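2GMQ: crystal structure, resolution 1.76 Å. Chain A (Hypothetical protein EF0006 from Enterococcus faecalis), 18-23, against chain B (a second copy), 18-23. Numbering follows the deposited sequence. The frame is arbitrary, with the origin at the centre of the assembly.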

ATOM      1  N   ILE A  18      13.719  -8.423 -10.148  1.00 29.07           N
ATOM      2  CA  ILE A  18      13.088  -7.218  -9.604  1.00 30.86           C
ATOM      3  C   ILE A  18      11.771  -7.584  -8.966  1.00 29.93           C
ATOM      4  O   ILE A  18      10.973  -8.384  -9.554  1.00 29.99           O
ATOM      5  CB  ILE A  18      12.893  -6.200 -10.756  1.00 30.33           C
ATOM      6  CG1 ILE A  18      14.159  -5.951 -11.558  1.00 33.81           C
ATOM      7  CG2 ILE A  18      12.225  -4.917 -10.233  1.00 30.87           C
ATOM      8  CD1 ILE A  18      14.046  -4.898 -12.648  1.00 34.92           C
ATOM      9  N   GLN A  19      11.538  -7.133  -7.732  1.00 28.92           N
ATOM     10  CA  GLN A  19      10.255  -7.352  -7.059  1.00 29.53           C
ATOM     11  C   GLN A  19       9.130  -6.687  -7.828  1.00 29.26           C
ATOM     12  O   GLN A  19       9.231  -5.592  -8.334  1.00 28.92           O
ATOM     13  CB  GLN A  19      10.250  -6.936  -5.580  1.00 28.89           C
ATOM     14  CG  GLN A  19      10.745  -5.537  -5.338  1.00 31.21           C
ATOM     15  CD  GLN A  19      10.807  -5.172  -3.857  1.00 30.19           C
ATOM     16  OE1 GLN A  19      10.434  -5.963  -2.965  1.00 30.63           O
ATOM     17  NE2 GLN A  19      11.099  -3.885  -3.602  1.00 31.27           N
ATOM     18  N   GLU A  20       8.092  -7.474  -8.056  1.00 29.94           N
ATOM     19  CA  GLU A  20       6.957  -7.015  -8.818  1.00 31.93           C
ATOM     20  C   GLU A  20       6.422  -5.640  -8.343  1.00 29.40           C
ATOM     21  O   GLU A  20       5.912  -4.846  -9.161  1.00 32.81           O
ATOM     22  CB  GLU A  20       5.846  -8.057  -8.700  1.00 32.10           C
ATOM     23  CG  GLU A  20       4.720  -7.813  -9.641  1.00 35.30           C
ATOM     24  CD  GLU A  20       3.594  -6.986  -9.004  1.00 39.75           C
ATOM     25  OE1 GLU A  20       3.617  -6.563  -7.811  1.00 34.79           O
ATOM     26  OE2 GLU A  20       2.624  -6.758  -9.721  1.00 42.26           O
ATOM     27  N   LYS A  21       6.443  -5.328  -7.019  1.00 28.44           N
ATOM     28  CA  LYS A  21       5.873  -4.096  -6.518  1.00 28.82           C
ATOM     29  C   LYS A  21       6.603  -2.860  -7.014  1.00 29.09           C
ATOM     30  O   LYS A  21       6.121  -1.744  -6.804  1.00 29.29           O
ATOM     31  CB  LYS A  21       5.818  -4.101  -4.976  1.00 28.09           C
ATOM     32  CG  LYS A  21       7.126  -4.270  -4.237  1.00 28.37           C
ATOM     33  CD  LYS A  21       7.070  -4.017  -2.756  1.00 33.20           C
ATOM     34  CE  LYS A  21       7.072  -5.286  -1.926  1.00 34.56           C
ATOM     35  NZ  LYS A  21       7.027  -5.040  -0.394  1.00 30.33           N
ATOM     36  N   ASP A  22       7.809  -3.084  -7.554  1.00 27.80           N
ATOM     37  CA  ASP A  22       8.598  -1.969  -8.137  1.00 26.63           C
ATOM     38  C   ASP A  22       8.382  -1.750  -9.634  1.00 27.24           C
ATOM     39  O   ASP A  22       9.105  -0.905 -10.220  1.00 27.38           O
ATOM     40  CB  ASP A  22      10.087  -2.185  -7.854  1.00 26.31           C
ATOM     41  CG  ASP A  22      10.473  -1.815  -6.442  1.00 23.20           C
ATOM     42  OD1 ASP A  22       9.733  -1.052  -5.771  1.00 22.47           O
ATOM     43  OD2 ASP A  22      11.532  -2.296  -5.983  1.00 25.72           O
ATOM     44  N   LEU A  23       7.396  -2.470 -10.232  1.00 25.38           N
ATOM     45  CA  LEU A  23       7.140  -2.429 -11.643  1.00 26.59           C
ATOM     46  C   LEU A  23       5.736  -1.931 -11.953  1.00 28.23           C
ATOM     47  O   LEU A  23       4.774  -2.271 -11.225  1.00 28.88           O
ATOM     48  CB  LEU A  23       7.299  -3.825 -12.261  1.00 26.96           C
ATOM     49  CG  LEU A  23       8.700  -4.473 -12.035  1.00 26.94           C
ATOM     50  CD1 LEU A  23       8.614  -5.967 -12.652  1.00 32.00           C
ATOM     51  CD2 LEU A  23       9.753  -3.642 -12.698  1.00 31.08           C
TER
ATOM     52  N   ILE B  18      18.887   2.307  -0.298  1.00 29.07           N
ATOM     53  CA  ILE B  18      17.706   1.442  -0.262  1.00 30.86           C
ATOM     54  C   ILE B  18      16.469   2.287  -0.082  1.00 29.93           C
ATOM     55  O   ILE B  18      16.459   3.238   0.765  1.00 29.99           O
ATOM     56  CB  ILE B  18      17.871   0.429   0.900  1.00 30.33           C
ATOM     57  CG1 ILE B  18      19.200  -0.306   0.870  1.00 33.81           C
ATOM     58  CG2 ILE B  18      16.647  -0.499   0.983  1.00 30.87           C
ATOM     59  CD1 ILE B  18      19.381  -1.372   1.938  1.00 34.92           C
ATOM     60  N   GLN B  19      15.449   2.071  -0.914  1.00 28.92           N
ATOM     61  CA  GLN B  19      14.170   2.770  -0.766  1.00 29.53           C
ATOM     62  C   GLN B  19      13.531   2.437   0.568  1.00 29.26           C
ATOM     63  O   GLN B  19      13.531   1.323   1.042  1.00 28.92           O
ATOM     64  CB  GLN B  19      13.196   2.539  -1.932  1.00 28.89           C
ATOM     65  CG  GLN B  19      12.974   1.089  -2.261  1.00 31.21           C
ATOM     66  CD  GLN B  19      12.066   0.881  -3.470  1.00 30.19           C
ATOM     67  OE1 GLN B  19      11.542   1.841  -4.076  1.00 30.63           O
ATOM     68  NE2 GLN B  19      11.719  -0.395  -3.708  1.00 31.27           N
ATOM     69  N   GLU B  20      13.132   3.493   1.256  1.00 29.94           N
ATOM     70  CA  GLU B  20      12.550   3.356   2.569  1.00 31.93           C
ATOM     71  C   GLU B  20      11.424   2.293   2.626  1.00 29.40           C
ATOM     72  O   GLU B  20      11.236   1.629   3.667  1.00 32.81           O
ATOM     73  CB  GLU B  20      11.985   4.712   2.988  1.00 32.10           C
ATOM     74  CG  GLU B  20      11.581   4.755   4.418  1.00 35.30           C
ATOM     75  CD  GLU B  20      10.097   4.418   4.618  1.00 39.75           C
ATOM     76  OE1 GLU B  20       9.303   4.140   3.671  1.00 34.79           O
ATOM     77  OE2 GLU B  20       9.691   4.448   5.775  1.00 42.26           O
ATOM     78  N   LYS B  21      10.591   2.133   1.561  1.00 28.44           N
ATOM     79  CA  LYS B  21       9.471   1.217   1.602  1.00 28.82           C
ATOM     80  C   LYS B  21       9.896  -0.234   1.727  1.00 29.09           C
ATOM     81  O   LYS B  21       9.045  -1.100   1.945  1.00 29.29           O
ATOM     82  CB  LYS B  21       8.563   1.404   0.369  1.00 28.09           C
ATOM     83  CG  LYS B  21       9.194   1.209  -0.992  1.00 28.37           C
ATOM     84  CD  LYS B  21       8.234   1.147  -2.147  1.00 33.20           C
ATOM     85  CE  LYS B  21       8.186   2.424  -2.963  1.00 34.56           C
ATOM     86  NZ  LYS B  21       7.208   2.370  -4.167  1.00 30.33           N
ATOM     87  N   ASP B  22      11.188  -0.480   1.468  1.00 27.80           N
ATOM     88  CA  ASP B  22      11.747  -1.847   1.619  1.00 26.63           C
ATOM     89  C   ASP B  22      12.354  -2.139   2.991  1.00 27.24           C
ATOM     90  O   ASP B  22      12.952  -3.233   3.153  1.00 27.38           O
ATOM     91  CB  ASP B  22      12.787  -2.105   0.526  1.00 26.31           C
ATOM     92  CG  ASP B  22      12.162  -2.430  -0.810  1.00 23.20           C
ATOM     93  OD1 ASP B  22      10.972  -2.832  -0.862  1.00 22.47           O
ATOM     94  OD2 ASP B  22      12.865  -2.280  -1.834  1.00 25.72           O
ATOM     95  N   LEU B  23      12.181  -1.202   3.960  1.00 25.38           N
ATOM     96  CA  LEU B  23      12.768  -1.305   5.265  1.00 26.59           C
ATOM     97  C   LEU B  23      11.714  -1.343   6.362  1.00 28.23           C
ATOM     98  O   LEU B  23      10.687  -0.629   6.271  1.00 28.88           O
ATOM     99  CB  LEU B  23      13.697  -0.113   5.535  1.00 26.96           C
ATOM    100  CG  LEU B  23      14.844   0.057   4.492  1.00 26.94           C
ATOM    101  CD1 LEU B  23      15.620   1.422   4.888  1.00 32.00           C
ATOM    102  CD2 LEU B  23      15.742  -1.140   4.530  1.00 31.08           C
TER
HETATM  103  O   HOH W   1      10.060  -5.599  -0.406  1.00 28.19           O
HETATM  104  O   HOH W   2       7.213  -0.529  -4.582  1.00 44.87           O
HETATM  105  O   HOH W   3       8.220  -2.365  -0.362  1.00 44.87           O
HETATM  106  O   HOH W   4       9.698   1.893  -5.924  1.00 28.19           O

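Each stretch leaves a strand at residues 18-19 and turns through a short 3-10 segment at 20-22. The turn is fastened by two backbone hydrogen bonds in each copy: in chain A, D22(A) N donates to Q19(A) O and L23(A) N to E20(A) O, both at 3.0 Å, and chain B repeats the pattern about an exact two-fold axis. The backbones remain well apart, the nearest CA atoms being those of D22(A) and D22(B) at 10.3 Å, so side chains and water make the contact.

At its centre lie two glutamines and two aspartates, all buried. Q19(A) and Q19(B) point their CA-to-CB bonds toward the partner and extend through a p, t rotamer, bringing their amide groups to the axis, where Q19(A) NE2 and Q19(B) NE2 are 3.5 Å apart. In D22(A) and D22(B) the CA-to-CB bond runs sideways, but the m rotamer brings the carboxylate nearer. Q19(A) NE2 donates to D22(A) OD2 within its own stretch (2.9 Å) and to D22(B) OD1 across the axis (2.9 Å, nearly linear at 177°); Q19(B) NE2 donates likewise to D22(B) OD2 and D22(A) OD1. Glutamine suits this place because its amide nitrogen offers two hydrogens, one for each carboxylate; aspartate offers two acceptor oxygens, OD2 for its own stretch's amide and OD1 for the partner's. D22(A) OD2 and D22(B) OD2, like in charge, are 4.4 Å apart.

The CA-to-CB bonds of K21(A) and K21(B), both partly exposed, are also directed toward the partner. K21(A) NZ stays 4.5 Å from D22(B) OD1, too far for a salt bridge, but the long side chain brings its ammonium to bridging waters as a donor. Waters 1 and 3 accept from K21(A) NZ and donate to D22(B) OD1; waters 2 and 4 are their symmetry counterparts. The buried surface totals just 188 Å².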